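Local coordinates for ATPase BagA (Mycobacterium tuberculosis H37Rv, PDB 6BS3), which hydrolyses ATP as one subunit of the heterodimeric BagAB complex, an activity required for resistance to nitric oxide and to elevated glycerol, at residues L91-E96 with G139-T144; A97-Y102 with D134-G139; G235-N240 with V310-L315; E314-S319 with S331-Q336. All blocks are in the same frame, centred on the assembly; numbering follows the deposited sequence.

Interaction 1 (L91-E96 with G139-T144)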
loop_
_atom_site.group_PDB
_atom_site.type_symbol
_atom_site.label_atom_id
_atom_site.label_comp_id
_atom_site.label_asym_id
_atom_site.label_seq_id
_atom_site.Cartn_x
_atom_site.Cartn_y
_atom_site.Cartn_z
ATOM N N LEU A 91 20.535 -7.464 4.667
ATOM C CA LEU A 91 20.039 -8.596 5.445
ATOM C C LEU A 91 18.521 -8.785 5.271
ATOM O O LEU A 91 17.734 -8.049 5.856
ATOM C CB LEU A 91 20.456 -8.608 6.935
ATOM C CG LEU A 91 19.939 -9.852 7.738
ATOM C CD1 LEU A 91 20.609 -11.188 7.284
ATOM C CD2 LEU A 91 20.083 -9.639 9.233
ATOM N N ALA A 92 18.119 -9.762 4.450
ATOM C CA ALA A 92 16.697 -10.100 4.283
ATOM C C ALA A 92 16.443 -11.138 5.387
ATOM O O ALA A 92 16.928 -12.273 5.278
ATOM C CB ALA A 92 16.446 -10.705 2.900
ATOM N N ILE A 93 15.841 -10.712 6.519
ATOM C CA ILE A 93 15.617 -11.644 7.639
ATOM C C ILE A 93 14.623 -12.749 7.217
ATOM O O ILE A 93 13.549 -12.457 6.688
ATOM C CB ILE A 93 15.192 -10.950 8.975
ATOM C CG1 ILE A 93 16.264 -9.950 9.485
ATOM C CG2 ILE A 93 14.857 -12.006 10.057
ATOM C CD1 ILE A 93 15.757 -9.002 10.681
ATOM N N ASP A 94 15.024 -14.003 7.408
ATOM C CA ASP A 94 14.216 -15.186 7.134
ATOM C C ASP A 94 13.677 -15.584 8.517
ATOM O O ASP A 94 14.454 -16.036 9.366
ATOM C CB ASP A 94 15.121 -16.269 6.518
ATOM C CG ASP A 94 14.501 -17.618 6.189
ATOM O OD1 ASP A 94 13.545 -18.026 6.885
ATOM O OD2 ASP A 94 14.999 -18.285 5.262
ATOM N N ILE A 95 12.371 -15.335 8.768
ATOM C CA ILE A 95 11.725 -15.578 10.071
ATOM C C ILE A 95 11.802 -17.055 10.494
ATOM O O ILE A 95 11.988 -17.342 11.678
ATOM C CB ILE A 95 10.267 -15.002 10.152
ATOM C CG1 ILE A 95 9.783 -14.865 11.615
ATOM C CG2 ILE A 95 9.252 -15.799 9.312
ATOM C CD1 ILE A 95 10.439 -13.811 12.405
ATOM N N GLU A 96 11.699 -17.973 9.520
ATOM C CA GLU A 96 11.776 -19.415 9.746
ATOM C C GLU A 96 13.164 -19.806 10.253
ATOM O O GLU A 96 13.261 -20.435 11.306
ATOM C CB GLU A 96 11.351 -20.166 8.487
ATOM C CG GLU A 96 11.601 -21.661 8.530
ATOM C CD GLU A 96 10.649 -22.494 7.692
ATOM O OE1 GLU A 96 10.758 -23.737 7.771
ATOM O OE2 GLU A 96 9.805 -21.922 6.959
ATOM N N GLY A 139 14.720 -8.551 17.986
ATOM C CA GLY A 139 15.844 -9.186 18.671
ATOM C C GLY A 139 17.041 -9.341 17.753
ATOM O O GLY A 139 18.174 -9.107 18.174
ATOM N N LYS A 140 16.801 -9.702 16.483
ATOM C CA LYS A 140 17.855 -9.842 15.470
ATOM C C LYS A 140 18.398 -8.465 15.083
ATOM O O LYS A 140 19.602 -8.326 14.891
ATOM C CB LYS A 140 17.357 -10.624 14.231
ATOM C CG LYS A 140 18.396 -10.790 13.110
ATOM C CD LYS A 140 19.610 -11.586 13.544
ATOM C CE LYS A 140 20.720 -11.524 12.531
ATOM N NZ LYS A 140 21.964 -12.150 13.052
ATOM N N ILE A 141 17.510 -7.457 14.977
ATOM C CA ILE A 141 17.867 -6.070 14.678
ATOM C C ILE A 141 18.829 -5.578 15.780
ATOM O O ILE A 141 19.901 -5.073 15.460
ATOM C CB ILE A 141 16.595 -5.184 14.560
ATOM C CG1 ILE A 141 15.824 -5.481 13.231
ATOM C CG2 ILE A 141 16.948 -3.676 14.694
ATOM C CD1 ILE A 141 14.310 -4.799 13.178
ATOM N N LYS A 142 18.481 -5.808 17.062
ATOM C CA LYS A 142 19.313 -5.430 18.199
ATOM C C LYS A 142 20.709 -6.099 18.150
ATOM O O LYS A 142 21.703 -5.457 18.485
ATOM C CB LYS A 142 18.576 -5.738 19.509
ATOM C CG LYS A 142 19.276 -5.231 20.771
ATOM C CD LYS A 142 19.801 -6.382 21.578
ATOM C CE LYS A 142 20.458 -5.941 22.857
ATOM N NZ LYS A 142 21.071 -7.101 23.548
ATOM N N GLU A 143 20.769 -7.374 17.741
ATOM C CA GLU A 143 22.015 -8.142 17.627
ATOM C C GLU A 143 22.957 -7.503 16.581
ATOM O O GLU A 143 24.161 -7.473 16.807
ATOM C CB GLU A 143 21.712 -9.628 17.300
ATOM C CG GLU A 143 22.926 -10.567 17.307
ATOM C CD GLU A 143 23.803 -10.553 16.063
ATOM O OE1 GLU A 143 23.258 -10.393 14.945
ATOM O OE2 GLU A 143 25.040 -10.699 16.207
ATOM N N THR A 144 22.412 -6.980 15.456
ATOM C CA THR A 144 23.227 -6.342 14.409
ATOM C C THR A 144 23.789 -4.998 14.862
ATOM O O THR A 144 24.902 -4.646 14.470
ATOM C CB THR A 144 22.463 -6.239 13.078
ATOM O OG1 THR A 144 21.440 -5.249 13.188
ATOM C CG2 THR A 144 21.891 -7.588 12.605
#
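L91 lays its CD2 methyl across the aliphatic part of K140, 3.9 Å from CE, with the two side chains crossing at about a right angle. The lysine is bent at chi2 (63°), which swings CD aside from the line of the first carbons, and its hydrocarbon serves two neighbours: CE takes L91, while CG takes CD1 of I93 at 4.0 Å. The same I93 CD1 lies 4.3 Å from CG1 of I141, and L91 CD2 is 4.3 Å from the CG2 methyl of T144, which completes a small apolar patch. L91, near the end of strand 86-92, and I93, in the turn after it, are thereby joined to one side of helix 130-146 in the P-loop ATPase domain of the ArsA family. Strand 51-56 lies alongside, its L53 touching both L91 and T144 and its V55 touching I93. K140 carries its charge past the patch: NZ forms a salt bridge to E143 OE1 at 2.9 Å, meeting the oxygen from 45° above the carboxylate plane, and E143 is also paired with R147. That shared carboxylate would steady the far end of the lysine. T144 OG1 donates to the carbonyl oxygen of I141 (2.7 Å), three residues back, a bond consistent with its rotamer (chi1 72°), in which CG2 faces L91.

Interaction 2 (A97-Y102 with D134-G139)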
loop_
_atom_site.group_PDB
_atom_site.type_symbol
_atom_site.label_atom_id
_atom_site.label_comp_id
_atom_site.label_asym_id
_atom_site.label_seq_id
_atom_site.Cartn_x
_atom_site.Cartn_y
_atom_site.Cartn_z
ATOM N N ALA A 97 14.230 -19.326 9.578
ATOM C CA ALA A 97 15.624 -19.557 9.988
ATOM C C ALA A 97 15.946 -18.836 11.310
ATOM O O ALA A 97 16.685 -19.392 12.123
ATOM C CB ALA A 97 16.587 -19.126 8.887
ATOM N N ALA A 98 15.348 -17.633 11.549
ATOM C CA ALA A 98 15.523 -16.874 12.810
ATOM C C ALA A 98 14.882 -17.624 13.989
ATOM O O ALA A 98 15.441 -17.627 15.083
ATOM C CB ALA A 98 14.953 -15.458 12.688
ATOM N N PHE A 99 13.741 -18.295 13.758
ATOM C CA PHE A 99 13.067 -19.099 14.786
ATOM C C PHE A 99 13.912 -20.334 15.191
ATOM O O PHE A 99 14.022 -20.616 16.385
ATOM C CB PHE A 99 11.628 -19.476 14.363
ATOM C CG PHE A 99 10.833 -20.236 15.405
ATOM C CD1 PHE A 99 10.774 -19.795 16.722
ATOM C CD2 PHE A 99 10.143 -21.395 15.070
ATOM C CE1 PHE A 99 10.059 -20.513 17.686
ATOM C CE2 PHE A 99 9.406 -22.095 16.029
ATOM C CZ PHE A 99 9.362 -21.647 17.329
ATOM N N LEU A 100 14.549 -21.019 14.205
ATOM C CA LEU A 100 15.444 -22.169 14.438
ATOM C C LEU A 100 16.707 -21.744 15.194
ATOM O O LEU A 100 17.160 -22.463 16.080
ATOM C CB LEU A 100 15.842 -22.871 13.121
ATOM C CG LEU A 100 14.739 -23.405 12.202
ATOM C CD1 LEU A 100 15.341 -24.124 11.026
ATOM C CD2 LEU A 100 13.839 -24.352 12.913
ATOM N N GLU A 101 17.260 -20.574 14.842
ATOM C CA GLU A 101 18.423 -19.952 15.479
ATOM C C GLU A 101 18.118 -19.721 16.973
ATOM O O GLU A 101 18.950 -19.991 17.829
ATOM C CB GLU A 101 18.662 -18.593 14.804
ATOM C CG GLU A 101 20.055 -18.317 14.271
ATOM C CD GLU A 101 20.177 -17.029 13.469
ATOM O OE1 GLU A 101 19.365 -16.091 13.674
ATOM O OE2 GLU A 101 21.100 -16.966 12.625
ATOM N N TYR A 102 16.904 -19.227 17.267
ATOM C CA TYR A 102 16.388 -18.916 18.597
ATOM C C TYR A 102 16.197 -20.192 19.411
ATOM O O TYR A 102 16.706 -20.262 20.524
ATOM C CB TYR A 102 15.084 -18.126 18.425
ATOM C CG TYR A 102 14.272 -17.823 19.661
ATOM C CD1 TYR A 102 14.391 -16.598 20.311
ATOM C CD2 TYR A 102 13.248 -18.671 20.066
ATOM C CE1 TYR A 102 13.572 -16.266 21.390
ATOM C CE2 TYR A 102 12.428 -18.356 21.147
ATOM C CZ TYR A 102 12.593 -17.151 21.806
ATOM O OH TYR A 102 11.780 -16.833 22.867
ATOM N N ASP A 134 7.589 -10.671 16.119
ATOM C CA ASP A 134 8.179 -9.370 16.467
ATOM C C ASP A 134 9.377 -9.479 17.427
ATOM O O ASP A 134 10.300 -8.672 17.313
ATOM C CB ASP A 134 7.101 -8.398 17.001
ATOM C CG ASP A 134 5.984 -8.073 16.000
ATOM O OD1 ASP A 134 6.186 -8.295 14.782
ATOM O OD2 ASP A 134 4.910 -7.602 16.436
ATOM N N VAL A 135 9.359 -10.455 18.372
ATOM C CA VAL A 135 10.454 -10.733 19.308
ATOM C C VAL A 135 11.683 -11.197 18.503
ATOM O O VAL A 135 12.787 -10.719 18.747
ATOM C CB VAL A 135 10.043 -11.760 20.417
ATOM C CG1 VAL A 135 11.259 -12.436 21.070
ATOM C CG2 VAL A 135 9.168 -11.105 21.474
ATOM N N LEU A 136 11.484 -12.112 17.541
ATOM C CA LEU A 136 12.557 -12.636 16.696
ATOM C C LEU A 136 13.183 -11.539 15.844
ATOM O O LEU A 136 14.403 -11.477 15.756
ATOM C CB LEU A 136 12.049 -13.783 15.787
ATOM C CG LEU A 136 11.574 -15.062 16.491
ATOM C CD1 LEU A 136 10.894 -16.004 15.511
ATOM C CD2 LEU A 136 12.715 -15.766 17.201
ATOM N N LEU A 137 12.342 -10.676 15.235
ATOM C CA LEU A 137 12.748 -9.602 14.331
ATOM C C LEU A 137 13.457 -8.458 15.025
ATOM O O LEU A 137 14.547 -8.106 14.590
ATOM C CB LEU A 137 11.570 -9.082 13.480
ATOM C CG LEU A 137 10.895 -10.105 12.566
ATOM C CD1 LEU A 137 9.544 -9.616 12.086
ATOM C CD2 LEU A 137 11.793 -10.490 11.403
ATOM N N THR A 138 12.872 -7.891 16.096
ATOM C CA THR A 138 13.490 -6.781 16.840
ATOM C C THR A 138 14.743 -7.283 17.586
ATOM O O THR A 138 15.683 -6.512 17.801
ATOM C CB THR A 138 12.487 -6.107 17.820
ATOM O OG1 THR A 138 12.059 -7.073 18.791
ATOM C CG2 THR A 138 11.288 -5.470 17.113
ATOM N N GLY A 139 14.720 -8.551 17.986
ATOM C CA GLY A 139 15.844 -9.186 18.671
ATOM C C GLY A 139 17.041 -9.341 17.753
ATOM O O GLY A 139 18.174 -9.107 18.174
#
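L136 reaches across to helix 95-107 and splits its two methyls between two aromatic residues. CD1 sits 3.7 Å from F99 CB and within 4.0 Å of F99 CD1. CD2 is 3.6 Å from CB of Y102 and equally near that residue's CG and CD1, so it packs on the root and first ring atoms of the tyrosine. The side chains of L136 and Y102 cross at about a right angle. This is the tight part, where the backbones also draw together: A98 and L136 have CA atoms 6.5 Å apart, and the carbonyl oxygen of A98 is 3.9 Å from L136 CD2. Toward the outer part of the Y102 ring the packing slackens, with V135 CG1 no nearer than 4.5 Å to CE1. E101 lies on the exposed side of its helix, where its OE1 bonds to the hydroxyl of Y74. F99 and Y102 also pack on apolar side chains of the partner protein's chain. The segments 97-102 and 134-139 pass nearly perpendicular, at 87°, with axes 10.0 Å apart, and one leucine wedged between aromatic residues of a crossing helix is plain helix-helix packing within the helical part of this ArsA-family ATPase.

Interaction 3 (G235-N240 with V310-L315). With ADP (adenosine-5'-diphosphate), chain C.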
loop_
_atom_site.group_PDB
_atom_site.type_symbol
_atom_site.label_atom_id
_atom_site.label_comp_id
_atom_site.label_asym_id
_atom_site.label_seq_id
_atom_site.Cartn_x
_atom_site.Cartn_y
_atom_site.Cartn_z
ATOM N N GLY A 235 12.669 10.625 14.347
ATOM C CA GLY A 235 13.789 11.191 13.615
ATOM C C GLY A 235 13.327 12.301 12.699
ATOM O O GLY A 235 13.213 13.443 13.130
ATOM N N SER A 236 13.016 11.974 11.449
ATOM C CA SER A 236 12.577 12.958 10.460
ATOM C C SER A 236 11.309 12.521 9.737
ATOM O O SER A 236 11.039 11.327 9.614
ATOM C CB SER A 236 13.670 13.153 9.405
ATOM O OG SER A 236 14.790 13.896 9.863
ATOM N N VAL A 237 10.568 13.486 9.193
ATOM C CA VAL A 237 9.461 13.197 8.279
ATOM C C VAL A 237 10.099 13.395 6.881
ATOM O O VAL A 237 10.715 14.427 6.638
ATOM C CB VAL A 237 8.191 14.065 8.494
ATOM C CG1 VAL A 237 7.215 13.922 7.318
ATOM C CG2 VAL A 237 7.501 13.704 9.798
ATOM N N ILE A 238 10.031 12.376 6.015
ATOM C CA ILE A 238 10.609 12.437 4.680
ATOM C C ILE A 238 9.493 12.527 3.662
ATOM O O ILE A 238 8.758 11.554 3.462
ATOM C CB ILE A 238 11.597 11.262 4.409
ATOM C CG1 ILE A 238 12.660 11.153 5.532
ATOM C CG2 ILE A 238 12.234 11.377 3.002
ATOM C CD1 ILE A 238 13.671 9.876 5.488
ATOM N N VAL A 239 9.344 13.710 3.040
ATOM C CA VAL A 239 8.328 13.960 2.016
ATOM C C VAL A 239 8.903 13.544 0.677
ATOM O O VAL A 239 9.749 14.237 0.123
ATOM C CB VAL A 239 7.732 15.405 2.009
ATOM C CG1 VAL A 239 6.694 15.561 0.890
ATOM C CG2 VAL A 239 7.109 15.763 3.356
ATOM N N ASN A 240 8.456 12.385 0.180
ATOM C CA ASN A 240 8.887 11.813 -1.088
ATOM C C ASN A 240 8.072 12.352 -2.278
ATOM O O ASN A 240 6.974 12.902 -2.103
ATOM C CB ASN A 240 8.768 10.278 -1.012
ATOM C CG ASN A 240 9.586 9.519 -2.031
ATOM O OD1 ASN A 240 10.577 10.023 -2.586
ATOM N ND2 ASN A 240 9.189 8.277 -2.297
ATOM N N VAL A 310 9.022 18.502 14.205
ATOM C CA VAL A 310 9.808 17.380 13.733
ATOM C C VAL A 310 10.557 17.806 12.466
ATOM O O VAL A 310 9.933 18.395 11.576
ATOM C CB VAL A 310 8.849 16.165 13.476
ATOM C CG1 VAL A 310 9.480 15.103 12.588
ATOM C CG2 VAL A 310 8.374 15.541 14.790
ATOM N N PRO A 311 11.871 17.481 12.332
ATOM C CA PRO A 311 12.579 17.822 11.081
ATOM C C PRO A 311 11.952 17.180 9.842
ATOM O O PRO A 311 11.413 16.069 9.882
ATOM C CB PRO A 311 14.015 17.332 11.304
ATOM C CG PRO A 311 13.990 16.547 12.535
ATOM C CD PRO A 311 12.741 16.773 13.291
ATOM N N ARG A 312 12.026 17.898 8.743
ATOM C CA ARG A 312 11.457 17.483 7.484
ATOM C C ARG A 312 12.464 17.505 6.359
ATOM O O ARG A 312 13.163 18.501 6.156
ATOM C CB ARG A 312 10.234 18.365 7.162
ATOM C CG ARG A 312 8.925 17.725 7.614
ATOM C CD ARG A 312 7.829 18.737 7.833
ATOM N NE ARG A 312 7.276 19.213 6.568
ATOM C CZ ARG A 312 6.342 20.148 6.476
ATOM N NH1 ARG A 312 5.848 20.712 7.572
ATOM N NH2 ARG A 312 5.885 20.522 5.290
ATOM N N LEU A 313 12.513 16.404 5.620
ATOM C CA LEU A 313 13.360 16.179 4.452
ATOM C C LEU A 313 12.430 16.051 3.235
ATOM O O LEU A 313 11.273 15.656 3.389
ATOM C CB LEU A 313 14.224 14.878 4.617
ATOM C CG LEU A 313 15.306 14.897 5.735
ATOM C CD1 LEU A 313 15.777 13.501 6.085
ATOM C CD2 LEU A 313 16.502 15.762 5.338
ATOM N N GLU A 314 12.935 16.415 2.039
ATOM C CA GLU A 314 12.198 16.391 0.774
ATOM C C GLU A 314 13.039 15.737 -0.303
ATOM O O GLU A 314 14.181 16.130 -0.519
ATOM C CB GLU A 314 11.838 17.809 0.280
ATOM C CG GLU A 314 10.986 18.668 1.208
ATOM C CD GLU A 314 11.709 19.212 2.420
ATOM O OE1 GLU A 314 12.932 19.465 2.328
ATOM O OE2 GLU A 314 11.053 19.364 3.475
ATOM N N LEU A 315 12.435 14.786 -1.024
ATOM C CA LEU A 315 13.053 14.111 -2.141
ATOM C C LEU A 315 12.262 14.401 -3.416
ATOM O O LEU A 315 11.037 14.580 -3.353
ATOM C CB LEU A 315 13.152 12.588 -1.877
ATOM C CG LEU A 315 14.065 12.180 -0.714
ATOM C CD1 LEU A 315 13.936 10.709 -0.439
ATOM C CD2 LEU A 315 15.524 12.526 -1.001
HETATM P PB ADP C . 7.107 1.187 0.026
HETATM O O1B ADP C . 8.268 0.255 0.433
HETATM O O2B ADP C . 5.883 0.331 -0.378
HETATM O O3B ADP C . 6.753 2.219 1.061
HETATM P PA ADP C . 8.575 1.652 -2.514
HETATM O O1A ADP C . 8.450 0.195 -2.993
HETATM O O2A ADP C . 9.962 1.980 -2.113
HETATM O O3A ADP C . 7.557 1.911 -1.317
HETATM O "O5'" ADP C . 7.933 2.669 -3.547
HETATM C "C5'" ADP C . 6.640 2.556 -4.185
HETATM C "C4'" ADP C . 6.831 2.807 -5.663
HETATM O "O4'" ADP C . 7.245 4.174 -5.865
HETATM C "C3'" ADP C . 7.882 1.945 -6.367
HETATM O "O3'" ADP C . 7.439 1.624 -7.677
HETATM C "C2'" ADP C . 9.121 2.851 -6.379
HETATM O "O2'" ADP C . 10.057 2.540 -7.406
HETATM C "C1'" ADP C . 8.479 4.225 -6.559
HETATM N N9 ADP C . 9.255 5.350 -6.037
HETATM C C8 ADP C . 9.718 5.520 -4.756
HETATM N N7 ADP C . 10.321 6.667 -4.553
HETATM C C5 ADP C . 10.255 7.296 -5.788
HETATM C C6 ADP C . 10.686 8.566 -6.236
HETATM N N6 ADP C . 11.338 9.444 -5.472
HETATM N N1 ADP C . 10.418 8.906 -7.519
HETATM C C2 ADP C . 9.776 8.028 -8.300
HETATM N N3 ADP C . 9.343 6.800 -7.996
HETATM C C4 ADP C . 9.602 6.495 -6.712
#
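Strands 234-242 and 312-316 pair in parallel at the edge of the central sheet of this P-loop ATPase, where the last strand in chain order joins its neighbour. Four backbone bonds make the ladder: V237 N to P311 O at 2.8 Å, L313 N to V237 O at 2.9 Å, V239 N to L313 O, and L315 N to V239 O at 3.0 Å. The first two are almost straight, with 171° at the hydrogen. On one face I238 and L313 lie side by side pointing the same way, with I238 CG1 3.9 Å from L313 CD1, while the CG2 methyl of I238 meets CD1 of L315; I37 of helix 34-46 covers I238 and L315 there. On the other face V237 runs beside the aliphatic start of R312, whose guanidinium goes on to a salt bridge with D306, and V237 CG2 touches V310 CG1 at 3.7 Å. The strand then delivers N240, an ATP-binding residue, to the nucleotide. CG, anti to the backbone N (chi1 -160°), is carried out toward the adenine, 3.9 Å from ADP N6. N240 ND2 donates to the carbonyl oxygen of T32, tying the amide to the loop that carries the phosphate-binding residues. ADP N6 gives N240 OD1 a weak, bent bond of 3.0 Å, and that same oxygen lies 3.7 Å from L315 CB.

Interaction 4 (E314-S319 with S331-Q336). With ADP (adenosine-5'-diphosphate), chain C.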
loop_
_atom_site.group_PDB
_atom_site.type_symbol
_atom_site.label_atom_id
_atom_site.label_comp_id
_atom_site.label_asym_id
_atom_site.label_seq_id
_atom_site.Cartn_x
_atom_site.Cartn_y
_atom_site.Cartn_z
ATOM N N GLU A 314 12.935 16.415 2.039
ATOM C CA GLU A 314 12.198 16.391 0.774
ATOM C C GLU A 314 13.039 15.737 -0.303
ATOM O O GLU A 314 14.181 16.130 -0.519
ATOM C CB GLU A 314 11.838 17.809 0.280
ATOM C CG GLU A 314 10.986 18.668 1.208
ATOM C CD GLU A 314 11.709 19.212 2.420
ATOM O OE1 GLU A 314 12.932 19.465 2.328
ATOM O OE2 GLU A 314 11.053 19.364 3.475
ATOM N N LEU A 315 12.435 14.786 -1.024
ATOM C CA LEU A 315 13.053 14.111 -2.141
ATOM C C LEU A 315 12.262 14.401 -3.416
ATOM O O LEU A 315 11.037 14.580 -3.353
ATOM C CB LEU A 315 13.152 12.588 -1.877
ATOM C CG LEU A 315 14.065 12.180 -0.714
ATOM C CD1 LEU A 315 13.936 10.709 -0.439
ATOM C CD2 LEU A 315 15.524 12.526 -1.001
ATOM N N PRO A 316 12.944 14.483 -4.583
ATOM C CA PRO A 316 12.213 14.727 -5.829
ATOM C C PRO A 316 11.595 13.430 -6.384
ATOM O O PRO A 316 11.737 12.348 -5.798
ATOM C CB PRO A 316 13.315 15.252 -6.760
ATOM C CG PRO A 316 14.542 14.465 -6.337
ATOM C CD PRO A 316 14.398 14.310 -4.830
ATOM N N THR A 317 10.892 13.562 -7.519
ATOM C CA THR A 317 10.321 12.461 -8.269
ATOM C C THR A 317 11.372 12.095 -9.318
ATOM O O THR A 317 11.829 12.968 -10.068
ATOM C CB THR A 317 9.027 12.911 -8.994
ATOM O OG1 THR A 317 8.034 13.281 -8.046
ATOM C CG2 THR A 317 8.480 11.846 -9.951
ATOM N N VAL A 318 11.725 10.809 -9.386
ATOM C CA VAL A 318 12.613 10.242 -10.406
ATOM C C VAL A 318 11.683 10.009 -11.631
ATOM O O VAL A 318 10.702 9.270 -11.522
ATOM C CB VAL A 318 13.312 8.952 -9.889
ATOM C CG1 VAL A 318 13.999 8.212 -11.025
ATOM C CG2 VAL A 318 14.304 9.270 -8.773
ATOM N N SER A 319 12.053 10.594 -12.757
ATOM C CA SER A 319 11.110 10.865 -13.869
ATOM C C SER A 319 10.591 9.543 -14.420
ATOM O O SER A 319 9.396 9.420 -14.632
ATOM C CB SER A 319 11.764 11.675 -14.958
ATOM O OG SER A 319 12.834 10.977 -15.584
ATOM N N SER A 331 20.177 9.453 -2.730
ATOM C CA SER A 331 21.213 9.483 -1.682
ATOM C C SER A 331 21.907 10.862 -1.702
ATOM O O SER A 331 22.054 11.500 -0.655
ATOM C CB SER A 331 22.234 8.369 -1.917
ATOM O OG SER A 331 23.293 8.435 -0.977
ATOM N N GLU A 332 22.277 11.329 -2.917
ATOM C CA GLU A 332 22.861 12.642 -3.160
ATOM C C GLU A 332 21.884 13.757 -2.687
ATOM O O GLU A 332 22.320 14.674 -2.004
ATOM C CB GLU A 332 23.244 12.800 -4.645
ATOM C CG GLU A 332 23.917 14.125 -4.963
ATOM C CD GLU A 332 25.355 14.258 -4.498
ATOM O OE1 GLU A 332 25.570 14.596 -3.311
ATOM O OE2 GLU A 332 26.270 14.032 -5.325
ATOM N N SER A 333 20.569 13.630 -2.981
ATOM C CA SER A 333 19.557 14.594 -2.517
ATOM C C SER A 333 19.507 14.642 -0.974
ATOM O O SER A 333 19.498 15.727 -0.411
ATOM C CB SER A 333 18.188 14.271 -3.102
ATOM O OG SER A 333 17.194 15.068 -2.477
ATOM N N LEU A 334 19.538 13.475 -0.301
ATOM C CA LEU A 334 19.611 13.375 1.162
ATOM C C LEU A 334 20.883 14.020 1.712
ATOM O O LEU A 334 20.790 14.768 2.681
ATOM C CB LEU A 334 19.535 11.921 1.632
ATOM C CG LEU A 334 18.159 11.245 1.503
ATOM C CD1 LEU A 334 18.262 9.778 1.844
ATOM C CD2 LEU A 334 17.069 11.965 2.376
ATOM N N ALA A 335 22.067 13.747 1.085
ATOM C CA ALA A 335 23.364 14.305 1.508
ATOM C C ALA A 335 23.367 15.855 1.478
ATOM O O ALA A 335 23.831 16.483 2.427
ATOM C CB ALA A 335 24.498 13.746 0.641
ATOM N N GLN A 336 22.796 16.456 0.423
ATOM C CA GLN A 336 22.695 17.916 0.233
ATOM C C GLN A 336 21.827 18.625 1.289
ATOM O O GLN A 336 21.957 19.839 1.510
ATOM C CB GLN A 336 22.178 18.220 -1.182
ATOM C CG GLN A 336 23.165 17.777 -2.273
ATOM C CD GLN A 336 22.653 17.967 -3.683
ATOM O OE1 GLN A 336 21.481 18.272 -3.929
ATOM N NE2 GLN A 336 23.533 17.777 -4.651
HETATM P PB ADP C . 7.107 1.187 0.026
HETATM O O1B ADP C . 8.268 0.255 0.433
HETATM O O2B ADP C . 5.883 0.331 -0.378
HETATM O O3B ADP C . 6.753 2.219 1.061
HETATM P PA ADP C . 8.575 1.652 -2.514
HETATM O O1A ADP C . 8.450 0.195 -2.993
HETATM O O2A ADP C . 9.962 1.980 -2.113
HETATM O O3A ADP C . 7.557 1.911 -1.317
HETATM O "O5'" ADP C . 7.933 2.669 -3.547
HETATM C "C5'" ADP C . 6.640 2.556 -4.185
HETATM C "C4'" ADP C . 6.831 2.807 -5.663
HETATM O "O4'" ADP C . 7.245 4.174 -5.865
HETATM C "C3'" ADP C . 7.882 1.945 -6.367
HETATM O "O3'" ADP C . 7.439 1.624 -7.677
HETATM C "C2'" ADP C . 9.121 2.851 -6.379
HETATM O "O2'" ADP C . 10.057 2.540 -7.406
HETATM C "C1'" ADP C . 8.479 4.225 -6.559
HETATM N N9 ADP C . 9.255 5.350 -6.037
HETATM C C8 ADP C . 9.718 5.520 -4.756
HETATM N N7 ADP C . 10.321 6.667 -4.553
HETATM C C5 ADP C . 10.255 7.296 -5.788
HETATM C C6 ADP C . 10.686 8.566 -6.236
HETATM N N6 ADP C . 11.338 9.444 -5.472
HETATM N N1 ADP C . 10.418 8.906 -7.519
HETATM C C2 ADP C . 9.776 8.028 -8.300
HETATM N N3 ADP C . 9.343 6.800 -7.996
HETATM C C4 ADP C . 9.602 6.495 -6.712
#
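L315 meets S333 and L334 chiefly through its CD2 methyl, which lies 3.4 Å from S333 OG and 3.8 Å from L334 CD2. The two leucines pass each other at a slant. S333 OG stands anti to its backbone N (chi1 170°), and that puts the hydroxyl up against the strand, where P316 CD is 3.7 Å away. Around this small first shell, L330 of the same helix touches both L315 and P316, while L334 also touches T44 of helix 34-46. Over the short segments 314-316 and 331-336, strand and helix run roughly antiparallel, at 146°, their axes 8.5 Å apart. Past P316 the chain moves away from helix 324-336 and turns to the adenine. P316 O accepts from ADP N6 at 2.9 Å, and V318 N donates to ADP N1 at 3.0 Å in a nearly straight bond (171°); V318 CB also lies 3.7 Å from N1. T317, between them, bonds through OG1 to the carbonyl oxygen of N242, tying the loop to the neighbouring strand. One backbone acceptor and one backbone donor, two residues apart, thus read the N6 and N1 edge of the base, the familiar means of adenine recognition in nucleotide-binding sites.

Overall arrangement
From the N terminus, interaction 1 comes first, closing a mostly helical loop between the end of strand 86-92 and helix 130-146. Interaction 2 is nested inside that loop and packs helix 95-107, which follows the turn, on the same helix 130-146; the pair share G139 and touch where I93 and I95 pack on L137. Interaction 3 opens only after this loop has closed, and spans the long helical excursion between strands 234-242 and 312-316. Interaction 4 starts on strand 312-316, where interaction 3 ends, sharing E314 and L315, and closes a short loop onto helix 324-336. The later two both reach ADP, while the centres of interactions 1 and 4 stand about 29 Å apart on opposite sides of the chain's centre.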